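Local coordinates for protein N-terminal cyanobactin protease (Planktothrix agardhii NIES-596, PDB 4H6W) that probably acts as a subtilisin-like serine endopeptidase in cyanobactin (prenylagaramide) maturation, this chain being the N-terminal protease part of a longer protein, at residues K11-E16 with L280-A285; R109-A114 with Q144-N149; A235-L240 with Q251-A256. All blocks are in the same frame, centred on the assembly; numbering follows the deposited sequence.

In the fold
The three contacts each join two helices of a subtilisin-like domain built round a seven-stranded parallel sheet. Contact 1, outside helix 223-243, ties helix 10-16, near the chain start, to helix 282-289, near its end; contacts 2 and 3 are nested inside the loop it closes, and contact 2 closes before contact 3 opens. Contacts 1 and 3, with centres about 11 Å apart, meet where L13 packs on L236 and L240. Contact 2 lies about 18 Å from contact 3 and 28 Å from contact 1, centre to centre. It packs on I122 and contact 3 on I121, consistent with opposite faces of the sheet, and a probable hydrogen bond from Q251 NE2 to Q147 O joins them.

Contact 1. Residues K11-E16 with L280-A285; sequences KKLWSE and LNILDA
L13 and I282 meet through one methyl each, joining the first helix modelled in the chain to the last. The side chain of L13 leaves its helix toward the 280-285 segment. From CB it continues to CG, which stands anti to the backbone N (chi1 -173°), and there it forks. CD1 turns to L240 of helix 223-243. CD2 does the work of this contact, reaching CG2 of I282 at 3.7 Å, and it also packs against CB of L236 at 3.6 Å. The side chains of L13 and I282 cross at about a right angle, the leucine's end methyl meeting the methyl on the beta carbon of I282.

A second touch sits nearer the solvent. K12 stretches out beyond CG, and its CD methylene rests 3.7 Å from CD2 of L283, so the lysine touches the leucine through a methylene of its aliphatic chain. The helix starting at I282 is capped by N281, whose OD1 accepts from D284 N at 3.2 Å, the donor standing above the carbonyl plane.

Both helices border the long helix 223-243, which L13 meets at L236 and L240 and I282 meets at V233. W14, beside L13, donates through NE1 to I83 O, while L280 shares backbone hydrogen bonds with L202 of the sheet's outermost strand 200-204.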
# COMPACT_ATOMS: atom_id res chain seq x y z
N LYS A 11 -12.63 8.86 8.40
CA LYS A 11 -13.17 9.09 9.76
C LYS A 11 -14.30 8.13 10.14
O LYS A 11 -14.28 7.57 11.24
CB LYS A 11 -13.62 10.53 9.95
CG LYS A 11 -12.47 11.48 10.24
CD LYS A 11 -12.95 12.87 10.62
CE LYS A 11 -11.76 13.75 10.99
NZ LYS A 11 -12.17 15.15 11.29
N LYS A 12 -15.27 7.93 9.26
CA LYS A 12 -16.37 7.01 9.54
C LYS A 12 -15.83 5.60 9.75
O LYS A 12 -16.30 4.88 10.63
CB LYS A 12 -17.42 7.01 8.42
CG LYS A 12 -18.73 6.33 8.82
CD LYS A 12 -19.43 5.73 7.59
CE LYS A 12 -20.40 4.59 7.94
NZ LYS A 12 -20.87 3.79 6.76
N LEU A 13 -14.83 5.23 8.94
CA LEU A 13 -14.21 3.91 9.07
C LEU A 13 -13.48 3.78 10.40
O LEU A 13 -13.68 2.80 11.12
CB LEU A 13 -13.29 3.61 7.88
CG LEU A 13 -12.68 2.19 7.78
CD1 LEU A 13 -13.70 1.05 7.94
CD2 LEU A 13 -11.88 2.05 6.49
N TRP A 14 -12.66 4.77 10.72
CA TRP A 14 -12.00 4.84 12.04
C TRP A 14 -12.96 4.74 13.23
O TRP A 14 -12.61 4.17 14.26
CB TRP A 14 -11.16 6.11 12.19
CG TRP A 14 -9.83 6.05 11.51
CD1 TRP A 14 -9.13 4.93 11.16
CD2 TRP A 14 -9.02 7.17 11.14
NE1 TRP A 14 -7.94 5.28 10.58
CE2 TRP A 14 -7.85 6.65 10.55
CE3 TRP A 14 -9.18 8.56 11.24
CZ2 TRP A 14 -6.82 7.47 10.07
CZ3 TRP A 14 -8.17 9.38 10.75
CH2 TRP A 14 -7.00 8.83 10.17
N SER A 15 -14.16 5.29 13.10
CA SER A 15 -15.13 5.24 14.19
C SER A 15 -15.55 3.80 14.46
O SER A 15 -16.00 3.48 15.56
CB SER A 15 -16.34 6.14 13.89
OG SER A 15 -17.24 5.53 13.00
N GLU A 16 -15.40 2.94 13.45
CA GLU A 16 -15.67 1.51 13.60
C GLU A 16 -14.43 0.71 14.04
O GLU A 16 -14.54 -0.22 14.83
CB GLU A 16 -16.25 0.93 12.31
CG GLU A 16 -17.65 1.41 11.94
CD GLU A 16 -18.78 0.77 12.75
OE1 GLU A 16 -18.67 -0.42 13.16
OE2 GLU A 16 -19.81 1.44 12.97
N LEU A 280 -9.67 5.73 -5.20
CA LEU A 280 -9.99 5.11 -3.91
C LEU A 280 -11.26 5.69 -3.31
O LEU A 280 -11.39 6.91 -3.18
CB LEU A 280 -8.83 5.30 -2.94
CG LEU A 280 -9.09 4.97 -1.46
CD1 LEU A 280 -9.21 3.47 -1.25
CD2 LEU A 280 -7.97 5.56 -0.61
N ASN A 281 -12.18 4.81 -2.95
CA ASN A 281 -13.49 5.21 -2.44
C ASN A 281 -13.87 4.31 -1.29
O ASN A 281 -14.46 3.24 -1.49
CB ASN A 281 -14.54 5.15 -3.56
CG ASN A 281 -15.90 5.71 -3.14
OD1 ASN A 281 -16.33 5.62 -1.98
ND2 ASN A 281 -16.59 6.29 -4.10
N ILE A 282 -13.54 4.76 -0.09
CA ILE A 282 -13.66 3.95 1.13
C ILE A 282 -15.10 3.52 1.43
O ILE A 282 -15.35 2.33 1.71
CB ILE A 282 -13.05 4.69 2.34
CG1 ILE A 282 -11.56 4.99 2.11
CG2 ILE A 282 -13.26 3.90 3.63
CD1 ILE A 282 -10.88 5.69 3.28
N LEU A 283 -16.03 4.47 1.36
CA LEU A 283 -17.43 4.21 1.73
C LEU A 283 -18.05 3.13 0.85
O LEU A 283 -18.68 2.19 1.35
CB LEU A 283 -18.27 5.49 1.68
CG LEU A 283 -17.91 6.45 2.81
CD1 LEU A 283 -18.78 7.70 2.77
CD2 LEU A 283 -18.03 5.73 4.16
N ASP A 284 -17.82 3.26 -0.45
CA ASP A 284 -18.26 2.28 -1.42
C ASP A 284 -17.52 0.94 -1.29
O ASP A 284 -18.13 -0.12 -1.46
CB ASP A 284 -18.17 2.86 -2.82
CG ASP A 284 -19.14 4.03 -3.03
OD1 ASP A 284 -20.02 4.27 -2.17
OD2 ASP A 284 -19.04 4.72 -4.07
N ALA A 285 -16.22 0.98 -0.95
CA ALA A 285 -15.47 -0.25 -0.63
C ALA A 285 -16.10 -1.05 0.50
O ALA A 285 -16.28 -2.28 0.40
CB ALA A 285 -14.02 0.09 -0.32

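Contact 2. Residues R109-A114 with Q144-N149; sequences RAIEQA and QLCQEN
L145 and I111, each with a partner on the facing helix, E112 for the first and C146 for the second, pack two neighbouring helices of the subtilisin-like alpha/beta fold against each other. Helix 104-116 leads into strand 121-124 of the central parallel sheet, and helix 137-148 leads into strand 152-156, the next strand across.

L145 has the most surface buried here. Its chi1 of -175° swings CG away from the backbone N, beside the carbonyl carbon, and the side chain reaches across to the other helix, where CD2 lies 3.9 Å from CA of E112 and 4.1 Å from CG of the same residue. The leucine methyl therefore rests against the base of the glutamate, whose chain is extended beyond CG, which carries its carboxylate away from the leucine, on the exposed side of the helix.

I111 works on the sheet side, pointing toward the other helix. It also touches L28 of strand 24-28 and I122 of strand 121-124, and C146 meets I122 as well. Both residues thus contribute to the apolar layer between helices and sheet, and V115 of helix 104-116 touches both L145 and C146.

At the end of the second helix N149 folds its amide back along the chain, and ND2 donates to L145 O at 3.0 Å with an N-H...O angle of 153°. Deeper in the interface, the branch methyl CG2 of I111 meets the sulfur SG of C146 at 3.6 Å.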
# COMPACT_ATOMS: atom_id res chain seq x y z
N ARG A 109 12.26 -13.12 -1.91
CA ARG A 109 12.62 -13.72 -0.62
C ARG A 109 11.88 -13.02 0.51
O ARG A 109 11.38 -13.66 1.43
CB ARG A 109 14.12 -13.65 -0.37
CG ARG A 109 14.97 -14.64 -1.16
CD ARG A 109 16.18 -15.04 -0.34
NE ARG A 109 17.25 -15.61 -1.16
CZ ARG A 109 18.22 -14.90 -1.73
NH1 ARG A 109 18.27 -13.57 -1.59
NH2 ARG A 109 19.15 -15.51 -2.46
N ALA A 110 11.80 -11.69 0.43
CA ALA A 110 11.12 -10.92 1.45
C ALA A 110 9.63 -11.27 1.46
O ALA A 110 9.05 -11.51 2.53
CB ALA A 110 11.35 -9.43 1.24
N ILE A 111 9.01 -11.34 0.28
CA ILE A 111 7.60 -11.72 0.20
C ILE A 111 7.40 -13.09 0.85
O ILE A 111 6.54 -13.25 1.72
CB ILE A 111 7.05 -11.71 -1.24
CG1 ILE A 111 7.13 -10.32 -1.83
CG2 ILE A 111 5.60 -12.18 -1.28
CD1 ILE A 111 7.03 -10.29 -3.34
N GLU A 112 8.24 -14.05 0.47
CA GLU A 112 8.18 -15.40 1.03
C GLU A 112 8.24 -15.35 2.56
O GLU A 112 7.49 -16.05 3.25
CB GLU A 112 9.28 -16.29 0.46
CG GLU A 112 9.22 -17.74 0.97
CD GLU A 112 10.35 -18.61 0.43
OE1 GLU A 112 11.53 -18.32 0.75
OE2 GLU A 112 10.06 -19.58 -0.30
N GLN A 113 9.12 -14.51 3.08
CA GLN A 113 9.29 -14.41 4.52
C GLN A 113 8.07 -13.74 5.17
O GLN A 113 7.60 -14.20 6.23
CB GLN A 113 10.57 -13.66 4.87
CG GLN A 113 11.00 -13.89 6.30
CD GLN A 113 12.30 -13.19 6.65
OE1 GLN A 113 12.75 -12.30 5.92
NE2 GLN A 113 12.91 -13.59 7.77
N ALA A 114 7.56 -12.69 4.53
CA ALA A 114 6.35 -12.01 5.00
C ALA A 114 5.19 -12.99 5.10
O ALA A 114 4.46 -13.00 6.09
CB ALA A 114 5.99 -10.85 4.08
N GLN A 144 2.50 -16.14 -6.58
CA GLN A 144 1.75 -17.40 -6.52
C GLN A 144 1.56 -17.88 -5.09
O GLN A 144 0.48 -18.35 -4.73
CB GLN A 144 2.43 -18.48 -7.34
CG GLN A 144 2.26 -18.28 -8.84
CD GLN A 144 3.03 -19.30 -9.66
OE1 GLN A 144 3.44 -20.36 -9.17
NE2 GLN A 144 3.22 -18.99 -10.94
N LEU A 145 2.61 -17.77 -4.28
CA LEU A 145 2.55 -18.13 -2.87
C LEU A 145 1.46 -17.31 -2.15
O LEU A 145 0.68 -17.86 -1.37
CB LEU A 145 3.91 -17.93 -2.19
CG LEU A 145 4.02 -18.37 -0.73
CD1 LEU A 145 4.08 -19.89 -0.63
CD2 LEU A 145 5.22 -17.75 -0.05
N CYS A 146 1.40 -16.01 -2.45
CA CYS A 146 0.39 -15.12 -1.87
C CYS A 146 -1.02 -15.53 -2.27
O CYS A 146 -1.93 -15.51 -1.43
CB CYS A 146 0.62 -13.67 -2.32
SG CYS A 146 2.12 -12.93 -1.68
N GLN A 147 -1.21 -15.85 -3.55
CA GLN A 147 -2.50 -16.33 -4.05
C GLN A 147 -2.95 -17.55 -3.27
O GLN A 147 -4.10 -17.63 -2.84
CB GLN A 147 -2.43 -16.68 -5.53
CG GLN A 147 -3.70 -17.28 -6.10
CD GLN A 147 -4.84 -16.27 -6.20
OE1 GLN A 147 -4.61 -15.08 -6.47
NE2 GLN A 147 -6.07 -16.74 -5.98
N GLU A 148 -2.03 -18.49 -3.07
CA GLU A 148 -2.35 -19.74 -2.38
C GLU A 148 -2.66 -19.58 -0.90
O GLU A 148 -3.36 -20.41 -0.32
CB GLU A 148 -1.22 -20.76 -2.59
CG GLU A 148 -1.10 -21.21 -4.04
CD GLU A 148 0.19 -21.98 -4.33
OE1 GLU A 148 1.15 -21.92 -3.52
OE2 GLU A 148 0.23 -22.65 -5.39
N ASN A 149 -2.14 -18.52 -0.29
CA ASN A 149 -2.30 -18.32 1.16
C ASN A 149 -3.24 -17.17 1.49
O ASN A 149 -3.34 -16.77 2.65
CB ASN A 149 -0.94 -18.10 1.83
CG ASN A 149 -0.13 -19.38 1.97
OD1 ASN A 149 -0.00 -19.92 3.07
ND2 ASN A 149 0.42 -19.86 0.86

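Contact 3. Residues A235-L240 with Q251-A256; sequences ALLLSL and QKVKNA
V253 of helix 250-259 sets its two methyls against L237 and L238 of helix 223-243, and these apolar touches carry the contact. A chi1 of 173° splits the methyls between the leucines. CG1 faces L237, with 3.9 Å to its CD1 and 4.0 Å to its CB. The other methyl, CG2, lies 3.7 Å from CD2 of L238. An alanine here lacks both methyls and would probably open a gap in the interface, leaving CD1 of L237 and CD2 of L238 without their nearest partners in the other segment.

Helix 223-243 is the long helix of the subtilisin-like fold whose first turn carries S224, the predicted charge-relay serine, and at this level the contact is far along it from the active site. L238 also reaches I121 of the central sheet, while L237 touches I286 and L289 of helix 282-289.

No hydrogen bond crosses between the two segments. Within the first, A235 O accepts twice from S239, from the backbone N and from OG at 2.9 Å, the hydroxyl standing above the carbonyl plane. On the second helix K254 curls round so that NZ donates to N255 OD1 at 3.0 Å.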
# COMPACT_ATOMS: atom_id res chain seq x y z
N ALA A 235 -6.16 -2.99 5.46
CA ALA A 235 -6.09 -3.54 6.81
C ALA A 235 -7.32 -3.13 7.64
O ALA A 235 -7.90 -3.96 8.35
CB ALA A 235 -4.81 -3.14 7.50
N LEU A 236 -7.75 -1.88 7.52
CA LEU A 236 -8.97 -1.44 8.22
C LEU A 236 -10.14 -2.30 7.81
O LEU A 236 -10.95 -2.71 8.64
CB LEU A 236 -9.25 0.03 7.96
CG LEU A 236 -8.27 1.01 8.61
CD1 LEU A 236 -8.73 2.44 8.43
CD2 LEU A 236 -8.09 0.66 10.10
N LEU A 237 -10.21 -2.62 6.52
CA LEU A 237 -11.33 -3.37 6.00
C LEU A 237 -11.32 -4.81 6.49
O LEU A 237 -12.38 -5.40 6.75
CB LEU A 237 -11.33 -3.30 4.48
CG LEU A 237 -11.74 -1.94 3.88
CD1 LEU A 237 -11.58 -1.99 2.37
CD2 LEU A 237 -13.16 -1.57 4.27
N LEU A 238 -10.12 -5.39 6.62
CA LEU A 238 -10.00 -6.73 7.18
C LEU A 238 -10.39 -6.74 8.66
O LEU A 238 -11.01 -7.69 9.12
CB LEU A 238 -8.59 -7.30 6.97
CG LEU A 238 -8.17 -7.73 5.55
CD1 LEU A 238 -6.66 -7.90 5.42
CD2 LEU A 238 -8.91 -8.98 5.09
N SER A 239 -10.03 -5.69 9.39
CA SER A 239 -10.36 -5.57 10.82
C SER A 239 -11.87 -5.46 10.99
O SER A 239 -12.44 -6.01 11.94
CB SER A 239 -9.69 -4.35 11.44
OG SER A 239 -8.29 -4.37 11.22
N LEU A 240 -12.51 -4.75 10.05
CA LEU A 240 -13.94 -4.54 10.03
C LEU A 240 -14.71 -5.86 9.82
O LEU A 240 -15.76 -6.09 10.44
CB LEU A 240 -14.30 -3.50 8.97
CG LEU A 240 -15.77 -3.16 8.78
CD1 LEU A 240 -16.32 -2.46 10.02
CD2 LEU A 240 -15.96 -2.28 7.54
N GLN A 251 -8.31 -11.28 -0.47
CA GLN A 251 -8.69 -11.32 -1.88
C GLN A 251 -10.08 -10.70 -2.12
O GLN A 251 -10.28 -10.05 -3.13
CB GLN A 251 -8.56 -12.74 -2.46
CG GLN A 251 -7.12 -13.07 -2.84
CD GLN A 251 -6.77 -14.55 -2.77
OE1 GLN A 251 -7.64 -15.42 -2.67
NE2 GLN A 251 -5.47 -14.84 -2.82
N LYS A 252 -11.01 -10.88 -1.18
CA LYS A 252 -12.30 -10.18 -1.21
C LYS A 252 -12.06 -8.69 -1.09
O LYS A 252 -12.72 -7.89 -1.74
CB LYS A 252 -13.21 -10.59 -0.05
CG LYS A 252 -14.20 -11.72 -0.31
CD LYS A 252 -15.56 -11.33 0.29
CE LYS A 252 -16.15 -12.39 1.23
NZ LYS A 252 -16.25 -13.78 0.69
N VAL A 253 -11.11 -8.31 -0.24
CA VAL A 253 -10.87 -6.88 -0.02
C VAL A 253 -10.29 -6.22 -1.27
O VAL A 253 -10.73 -5.11 -1.64
CB VAL A 253 -10.02 -6.62 1.25
CG1 VAL A 253 -9.64 -5.16 1.36
CG2 VAL A 253 -10.78 -7.09 2.49
N LYS A 254 -9.36 -6.90 -1.94
CA LYS A 254 -8.82 -6.38 -3.21
C LYS A 254 -9.94 -6.01 -4.20
O LYS A 254 -9.97 -4.90 -4.73
CB LYS A 254 -7.87 -7.38 -3.85
CG LYS A 254 -7.32 -6.95 -5.20
CD LYS A 254 -6.38 -7.99 -5.80
CE LYS A 254 -7.12 -9.24 -6.27
NZ LYS A 254 -7.66 -9.08 -7.65
N ASN A 255 -10.87 -6.93 -4.44
CA ASN A 255 -11.91 -6.71 -5.44
C ASN A 255 -12.93 -5.65 -5.02
O ASN A 255 -13.41 -4.88 -5.86
CB ASN A 255 -12.58 -8.02 -5.85
CG ASN A 255 -11.60 -9.00 -6.51
OD1 ASN A 255 -10.55 -8.62 -7.04
ND2 ASN A 255 -11.94 -10.28 -6.47
N ALA A 256 -13.22 -5.58 -3.72
CA ALA A 256 -14.07 -4.52 -3.19
C ALA A 256 -13.42 -3.15 -3.44
O ALA A 256 -14.07 -2.23 -3.92
CB ALA A 256 -14.33 -4.74 -1.70